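Local coordinates for protein acetyl-CoA acetyltransferase (Elizabethkingia anophelis NUHP1, PDB 6BN2) that probably catalyses the thiolase reaction that joins two acetyl-CoA molecules into acetoacetyl-CoA, or its reverse, through an acetylated cysteine, at residues A[54-66]-A[113-125]. Numbering follows the deposited sequence.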
ATOM      1  N   ALA A  54       5.712  -6.900 -21.579  1.00 18.22           N
ATOM      2  CA  ALA A  54       7.003  -6.403 -21.122  1.00 21.40           C
ATOM      3  C   ALA A  54       7.131  -4.888 -21.237  1.00 20.81           C
ATOM      4  O   ALA A  54       8.119  -4.326 -20.744  1.00 20.75           O
ATOM      5  CB  ALA A  54       8.140  -7.084 -21.889  1.00 24.00           C
ATOM      6  N   GLU A  55       6.166  -4.206 -21.864  1.00 17.64           N
ATOM      7  CA  GLU A  55       6.214  -2.750 -21.864  1.00 17.64           C
ATOM      8  C   GLU A  55       5.851  -2.156 -20.505  1.00 16.84           C
ATOM      9  O   GLU A  55       6.177  -0.985 -20.248  1.00 18.19           O
ATOM     10  CB  GLU A  55       5.263  -2.192 -22.917  1.00 15.68           C
ATOM     11  CG  GLU A  55       5.663  -2.496 -24.369  1.00 19.24           C
ATOM     12  CD  GLU A  55       6.768  -1.594 -24.897  1.00 30.17           C
ATOM     13  OE1 GLU A  55       7.211  -0.684 -24.163  1.00 30.05           O
ATOM     14  OE2 GLU A  55       7.181  -1.779 -26.066  1.00 30.65           O
ATOM     15  N   ILE A  56       5.176  -2.923 -19.645  1.00 14.47           N
ATOM     16  CA  ILE A  56       4.707  -2.411 -18.351  1.00 15.35           C
ATOM     17  C   ILE A  56       5.878  -2.331 -17.378  1.00 15.16           C
ATOM     18  O   ILE A  56       6.564  -3.330 -17.138  1.00 16.83           O
ATOM     19  CB  ILE A  56       3.587  -3.301 -17.789  1.00 15.10           C
ATOM     20  CG1 ILE A  56       2.364  -3.262 -18.706  1.00 14.58           C
ATOM     21  CG2 ILE A  56       3.211  -2.858 -16.367  1.00 15.05           C
ATOM     22  CD1 ILE A  56       1.868  -1.834 -19.009  1.00 16.31           C
ATOM     23  N   GLN A  57       6.101  -1.148 -16.791  1.00 13.47           N
ATOM     24  CA  GLN A  57       7.287  -0.951 -15.948  1.00 15.01           C
ATOM     25  C   GLN A  57       7.000  -1.007 -14.455  1.00 12.36           C
ATOM     26  O   GLN A  57       7.951  -1.052 -13.654  1.00 15.39           O
ATOM     27  CB  GLN A  57       7.953   0.384 -16.284  1.00 14.00           C
ATOM     28  CG  GLN A  57       8.584   0.361 -17.674  1.00 16.22           C
ATOM     29  CD  GLN A  57       9.060   1.737 -18.092  1.00 18.76           C
ATOM     30  OE1 GLN A  57       8.329   2.491 -18.736  1.00 18.89           O
ATOM     31  NE2 GLN A  57      10.288   2.084 -17.702  1.00 21.88           N
ATOM     32  N   ASP A  58       5.730  -1.006 -14.060  1.00 13.58           N
ATOM     33  CA  ASP A  58       5.343  -1.065 -12.656  1.00 14.16           C
ATOM     34  C   ASP A  58       3.856  -1.381 -12.634  1.00 15.38           C
ATOM     35  O   ASP A  58       3.150  -1.210 -13.634  1.00 13.10           O
ATOM     36  CB  ASP A  58       5.639   0.255 -11.919  1.00 12.62           C
ATOM     37  CG  ASP A  58       6.029   0.049 -10.448  1.00 17.32           C
ATOM     38  OD1 ASP A  58       5.608  -0.956  -9.831  1.00 15.69           O
ATOM     39  OD2 ASP A  58       6.736   0.931  -9.905  1.00 17.13           O
ATOM     40  N   VAL A  59       3.400  -1.863 -11.488  1.00 13.26           N
ATOM     41  CA  VAL A  59       2.001  -2.215 -11.259  1.00 12.48           C
ATOM     42  C   VAL A  59       1.664  -1.729  -9.861  1.00 13.11           C
ATOM     43  O   VAL A  59       2.297  -2.171  -8.894  1.00 12.43           O
ATOM     44  CB  VAL A  59       1.759  -3.731 -11.338  1.00 13.73           C
ATOM     45  CG1 VAL A  59       0.284  -4.059 -11.002  1.00 14.41           C
ATOM     46  CG2 VAL A  59       2.134  -4.310 -12.722  1.00 14.60           C
ATOM     47  N   TYR A  60       0.660  -0.858  -9.745  1.00 12.81           N
ATOM     48  CA  TYR A  60       0.148  -0.413  -8.445  1.00 12.33           C
ATOM     49  C   TYR A  60      -1.286  -0.895  -8.321  1.00 13.54           C
ATOM     50  O   TYR A  60      -2.123  -0.540  -9.156  1.00 14.25           O
ATOM     51  CB  TYR A  60       0.148   1.108  -8.302  1.00 11.37           C
ATOM     52  CG  TYR A  60       1.496   1.801  -8.316  1.00 11.65           C
ATOM     53  CD1 TYR A  60       1.559   3.181  -8.463  1.00 12.48           C
ATOM     54  CD2 TYR A  60       2.693   1.090  -8.197  1.00 12.20           C
ATOM     55  CE1 TYR A  60       2.762   3.848  -8.480  1.00 13.59           C
ATOM     56  CE2 TYR A  60       3.913   1.756  -8.224  1.00 13.77           C
ATOM     57  CZ  TYR A  60       3.944   3.132  -8.358  1.00 15.20           C
ATOM     58  OH  TYR A  60       5.152   3.822  -8.357  1.00 14.49           O
ATOM     59  N   MET A  61      -1.580  -1.692  -7.294  1.00 10.77           N
ATOM     60  CA  MET A  61      -2.945  -2.176  -7.095  1.00 10.85           C
ATOM     61  C   MET A  61      -3.452  -1.797  -5.714  1.00 10.82           C
ATOM     62  O   MET A  61      -2.838  -2.160  -4.700  1.00 12.57           O
ATOM     63  CB  MET A  61      -3.034  -3.697  -7.281  1.00 12.02           C
ATOM     64  CG  MET A  61      -2.786  -4.139  -8.725  1.00 13.37           C
ATOM     65  SD  MET A  61      -4.033  -3.531  -9.922  1.00 13.29           S
ATOM     66  CE  MET A  61      -5.310  -4.797  -9.712  1.00 14.87           C
ATOM     67  N   GLY A  62      -4.596  -1.115  -5.679  1.00 10.67           N
ATOM     68  CA  GLY A  62      -5.284  -0.892  -4.412  1.00 10.85           C
ATOM     69  C   GLY A  62      -5.832  -2.198  -3.854  1.00 10.81           C
ATOM     70  O   GLY A  62      -6.282  -3.071  -4.592  1.00 11.82           O
ATOM     71  N   ASN A  63      -5.776  -2.327  -2.526  1.00 10.42           N
ATOM     72  CA  ASN A  63      -6.196  -3.568  -1.874  1.00 11.49           C
ATOM     73  C   ASN A  63      -6.289  -3.280  -0.379  1.00 12.09           C
ATOM     74  O   ASN A  63      -5.262  -3.056   0.253  1.00 14.07           O
ATOM     75  CB  ASN A  63      -5.165  -4.649  -2.208  1.00 11.66           C
ATOM     76  CG  ASN A  63      -5.566  -6.054  -1.775  1.00 13.82           C
ATOM     77  OD1 ASN A  63      -6.727  -6.374  -1.450  1.00 18.77           O
ATOM     78  ND2 ASN A  63      -4.591  -6.911  -1.792  1.00 10.44           N
ATOM     79  N   VAL A  64      -7.503  -3.210   0.176  1.00 10.47           N
ATOM     80  CA  VAL A  64      -7.655  -2.713   1.541  1.00  9.73           C
ATOM     81  C   VAL A  64      -7.451  -3.829   2.556  1.00 11.96           C
ATOM     82  O   VAL A  64      -6.914  -3.598   3.654  1.00 13.34           O
ATOM     83  CB  VAL A  64      -9.033  -2.068   1.716  1.00 10.36           C
ATOM     84  CG1 VAL A  64      -9.216  -1.603   3.167  1.00 12.76           C
ATOM     85  CG2 VAL A  64      -9.159  -0.892   0.750  1.00 11.94           C
ATOM     86  N   LEU A  65      -7.885  -5.045   2.220  1.00 11.25           N
ATOM     87  CA  LEU A  65      -7.989  -6.144   3.183  1.00 12.53           C
ATOM     88  C   LEU A  65      -7.093  -7.272   2.684  1.00 10.39           C
ATOM     89  O   LEU A  65      -7.530  -8.190   1.982  1.00 14.35           O
ATOM     90  CB  LEU A  65      -9.482  -6.573   3.346  1.00 14.56           C
ATOM     91  CG  LEU A  65     -10.322  -5.393   3.846  1.00 15.36           C
ATOM     92  CD1 LEU A  65     -11.806  -5.666   3.680  1.00 19.54           C
ATOM     93  CD2 LEU A  65      -9.997  -5.047   5.312  1.00 16.52           C
ATOM     94  N   GLN A  66      -5.808  -7.167   3.020  1.00 11.44           N
ATOM     95  CA  GLN A  66      -4.776  -8.025   2.443  1.00 12.09           C
ATOM     96  C   GLN A  66      -4.579  -9.326   3.213  1.00 13.35           C
ATOM     97  O   GLN A  66      -3.821 -10.185   2.755  1.00 13.38           O
ATOM     98  CB  GLN A  66      -3.455  -7.252   2.386  1.00 12.36           C
ATOM     99  CG  GLN A  66      -3.588  -5.993   1.497  1.00 12.77           C
ATOM    100  CD  GLN A  66      -2.415  -5.035   1.572  1.00 15.02           C
ATOM    101  OE1 GLN A  66      -1.379  -5.337   2.167  1.00 15.24           O
ATOM    102  NE2 GLN A  66      -2.573  -3.856   0.956  1.00 13.25           N
ATOM    103  N   GLY A 113       9.131  11.270 -14.530  1.00 19.95           N
ATOM    104  CA  GLY A 113      10.067  10.816 -15.534  1.00 21.63           C
ATOM    105  C   GLY A 113      10.531   9.387 -15.388  1.00 20.09           C
ATOM    106  O   GLY A 113      11.406   8.958 -16.150  1.00 21.45           O
ATOM    107  N   ASP A 114       9.959   8.626 -14.456  1.00 18.42           N
ATOM    108  CA  ASP A 114      10.545   7.343 -14.094  1.00 17.68           C
ATOM    109  C   ASP A 114      10.009   6.178 -14.901  1.00 18.87           C
ATOM    110  O   ASP A 114      10.726   5.182 -15.075  1.00 19.78           O
ATOM    111  CB  ASP A 114      10.316   7.060 -12.611  1.00 17.96           C
ATOM    112  CG  ASP A 114      11.086   8.003 -11.739  1.00 20.46           C
ATOM    113  OD1 ASP A 114      12.303   8.130 -11.971  1.00 24.26           O
ATOM    114  OD2 ASP A 114      10.467   8.616 -10.843  1.00 20.19           O
ATOM    115  N   VAL A 115       8.771   6.259 -15.389  1.00 16.23           N
ATOM    116  CA  VAL A 115       8.206   5.187 -16.206  1.00 16.74           C
ATOM    117  C   VAL A 115       7.463   5.796 -17.387  1.00 17.86           C
ATOM    118  O   VAL A 115       6.962   6.925 -17.318  1.00 17.41           O
ATOM    119  CB  VAL A 115       7.243   4.275 -15.415  1.00 16.43           C
ATOM    120  CG1 VAL A 115       7.978   3.591 -14.230  1.00 17.54           C
ATOM    121  CG2 VAL A 115       6.039   5.079 -14.942  1.00 18.04           C
ATOM    122  N   GLU A 116       7.386   5.020 -18.472  1.00 16.12           N
ATOM    123  CA  GLU A 116       6.622   5.390 -19.659  1.00 17.16           C
ATOM    124  C   GLU A 116       5.315   4.623 -19.784  1.00 18.01           C
ATOM    125  O   GLU A 116       4.422   5.070 -20.509  1.00 17.21           O
ATOM    126  CB  GLU A 116       7.452   5.143 -20.924  1.00 19.86           C
ATOM    127  CG  GLU A 116       8.786   5.888 -20.935  1.00 21.29           C
ATOM    128  CD  GLU A 116       8.614   7.376 -21.125  1.00 26.83           C
ATOM    129  OE1 GLU A 116       8.019   7.805 -22.158  1.00 28.42           O
ATOM    130  OE2 GLU A 116       9.088   8.123 -20.248  1.00 29.20           O
ATOM    131  N   ALA A 117       5.181   3.486 -19.098  1.00 15.96           N
ATOM    132  CA  ALA A 117       3.956   2.700 -19.152  1.00 13.62           C
ATOM    133  C   ALA A 117       3.812   1.995 -17.819  1.00 13.87           C
ATOM    134  O   ALA A 117       4.785   1.413 -17.329  1.00 14.90           O
ATOM    135  CB  ALA A 117       3.977   1.668 -20.292  1.00 15.81           C
ATOM    136  N   ILE A 118       2.608   2.051 -17.248  1.00 12.39           N
ATOM    137  CA  ILE A 118       2.391   1.570 -15.888  1.00 13.32           C
ATOM    138  C   ILE A 118       0.940   1.122 -15.757  1.00 13.86           C
ATOM    139  O   ILE A 118       0.040   1.705 -16.376  1.00 14.86           O
ATOM    140  CB  ILE A 118       2.779   2.667 -14.865  1.00 12.00           C
ATOM    141  CG1 ILE A 118       2.581   2.180 -13.419  1.00 12.13           C
ATOM    142  CG2 ILE A 118       2.032   3.976 -15.113  1.00 15.11           C
ATOM    143  CD1 ILE A 118       3.325   3.079 -12.388  1.00 13.77           C
ATOM    144  N   VAL A 119       0.717   0.053 -14.983  1.00 11.45           N
ATOM    145  CA  VAL A 119      -0.627  -0.448 -14.684  1.00 11.20           C
ATOM    146  C   VAL A 119      -1.032   0.065 -13.314  1.00 12.07           C
ATOM    147  O   VAL A 119      -0.236   0.008 -12.364  1.00 13.08           O
ATOM    148  CB  VAL A 119      -0.671  -1.986 -14.707  1.00 13.72           C
ATOM    149  CG1 VAL A 119      -1.956  -2.508 -14.040  1.00 15.91           C
ATOM    150  CG2 VAL A 119      -0.528  -2.530 -16.142  1.00 14.26           C
ATOM    151  N   ALA A 120      -2.270   0.559 -13.198  1.00 12.09           N
ATOM    152  CA  ALA A 120      -2.799   0.952 -11.895  1.00 11.90           C
ATOM    153  C   ALA A 120      -4.243   0.490 -11.790  1.00 12.99           C
ATOM    154  O   ALA A 120      -5.006   0.582 -12.758  1.00 13.64           O
ATOM    155  CB  ALA A 120      -2.716   2.479 -11.674  1.00 11.96           C
ATOM    156  N   GLY A 121      -4.630   0.036 -10.604  1.00 11.84           N
ATOM    157  CA  GLY A 121      -5.994  -0.435 -10.423  1.00 11.66           C
ATOM    158  C   GLY A 121      -6.233  -0.845  -8.988  1.00 11.17           C
ATOM    159  O   GLY A 121      -5.619  -0.294  -8.069  1.00 11.91           O
ATOM    160  N   GLY A 122      -7.126  -1.806  -8.787  1.00 11.34           N
ATOM    161  CA  GLY A 122      -7.463  -2.226  -7.440  1.00 12.36           C
ATOM    162  C   GLY A 122      -8.222  -3.529  -7.475  1.00 12.17           C
ATOM    163  O   GLY A 122      -8.734  -3.954  -8.525  1.00 11.76           O
ATOM    164  N   MET A 123      -8.289  -4.164  -6.309  1.00 10.98           N
ATOM    165  CA  MET A 123      -8.856  -5.499  -6.221  1.00 11.98           C
ATOM    166  C   MET A 123      -9.319  -5.741  -4.792  1.00 12.48           C
ATOM    167  O   MET A 123      -8.697  -5.263  -3.839  1.00 12.13           O
ATOM    168  CB  MET A 123      -7.813  -6.558  -6.638  1.00 10.59           C
ATOM    169  CG  MET A 123      -6.554  -6.566  -5.744  1.00 11.79           C
ATOM    170  SD  MET A 123      -5.194  -7.458  -6.536  1.00 14.35           S
ATOM    171  CE  MET A 123      -3.840  -7.126  -5.362  1.00 13.23           C
ATOM    172  N   GLU A 124     -10.386  -6.525  -4.649  1.00 13.89           N
ATOM    173  CA  GLU A 124     -10.854  -6.870  -3.316  1.00 12.29           C
ATOM    174  C   GLU A 124     -11.726  -8.107  -3.422  1.00 12.51           C
ATOM    175  O   GLU A 124     -12.570  -8.206  -4.316  1.00 13.16           O
ATOM    176  CB  GLU A 124     -11.656  -5.728  -2.673  1.00 12.45           C
ATOM    177  CG  GLU A 124     -11.562  -5.737  -1.139  1.00 12.18           C
ATOM    178  CD  GLU A 124     -10.234  -5.151  -0.652  1.00 14.06           C
ATOM    179  OE1 GLU A 124      -9.986  -3.944  -0.898  1.00 13.46           O
ATOM    180  OE2 GLU A 124      -9.436  -5.902  -0.058  1.00 13.50           O
ATOM    181  N   ASN A 125     -11.535  -9.040  -2.499  1.00 12.62           N
ATOM    182  CA  ASN A 125     -12.517 -10.104  -2.322  1.00 13.11           C
ATOM    183  C   ASN A 125     -12.950 -10.037  -0.864  1.00 14.34           C
ATOM    184  O   ASN A 125     -12.265 -10.548   0.028  1.00 14.49           O
ATOM    185  CB  ASN A 125     -11.965 -11.471  -2.701  1.00 13.83           C
ATOM    186  CG  ASN A 125     -13.049 -12.517  -2.682  1.00 16.95           C
ATOM    187  OD1 ASN A 125     -13.761 -12.625  -1.694  1.00 15.81           O
ATOM    188  ND2 ASN A 125     -13.233 -13.238  -3.794  1.00 16.38           N
TER
HETATM  189  O   HOH W   1      11.475   4.626 -18.431  1.00 24.53           O
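The carboxylate of Glu124 grips two consecutive amides. Glu124 OE1 accepts from Val64 N (2.8 Å) with its syn lone pair and, weakly, from Gly359 N. Glu124 OE2 accepts from Leu65 N (2.9 Å), which lies on the syn side but 33° out of the carboxylate plane. At the other end, extended Gln57 accepts at OE1 a nearly straight hydrogen bond from Glu116 N (2.7 Å) and a weak one from Ala117 N.

Between these ends, strands 59-62 and 117-125, neighbours in the N-terminal thiolase half, pair in parallel. Asp58 O accepts from Val119 N; Tyr60 N and O bond Val119 O and Gly121 N; Gly62 N and O bond Gly121 O and Met123 N. On one face, Ile118 CD1 makes a CH-pi contact over the Tyr60 ring, 4.1 Å from its centroid and 16° off the normal. On the other, Val119 CG2 packs against Ile56 CG2 (3.8 Å), and doubly bent Met61 lays SD and CE over Gly121 and Gly122. Helix 98-111 covers the first face, helix 73-80 the second.

The two amides should fix the Glu124 carboxylate and help hold the Val64-Leu65 loop; the Val64 side chain lies about 8 Å from that of His356, the predicted proton acceptor.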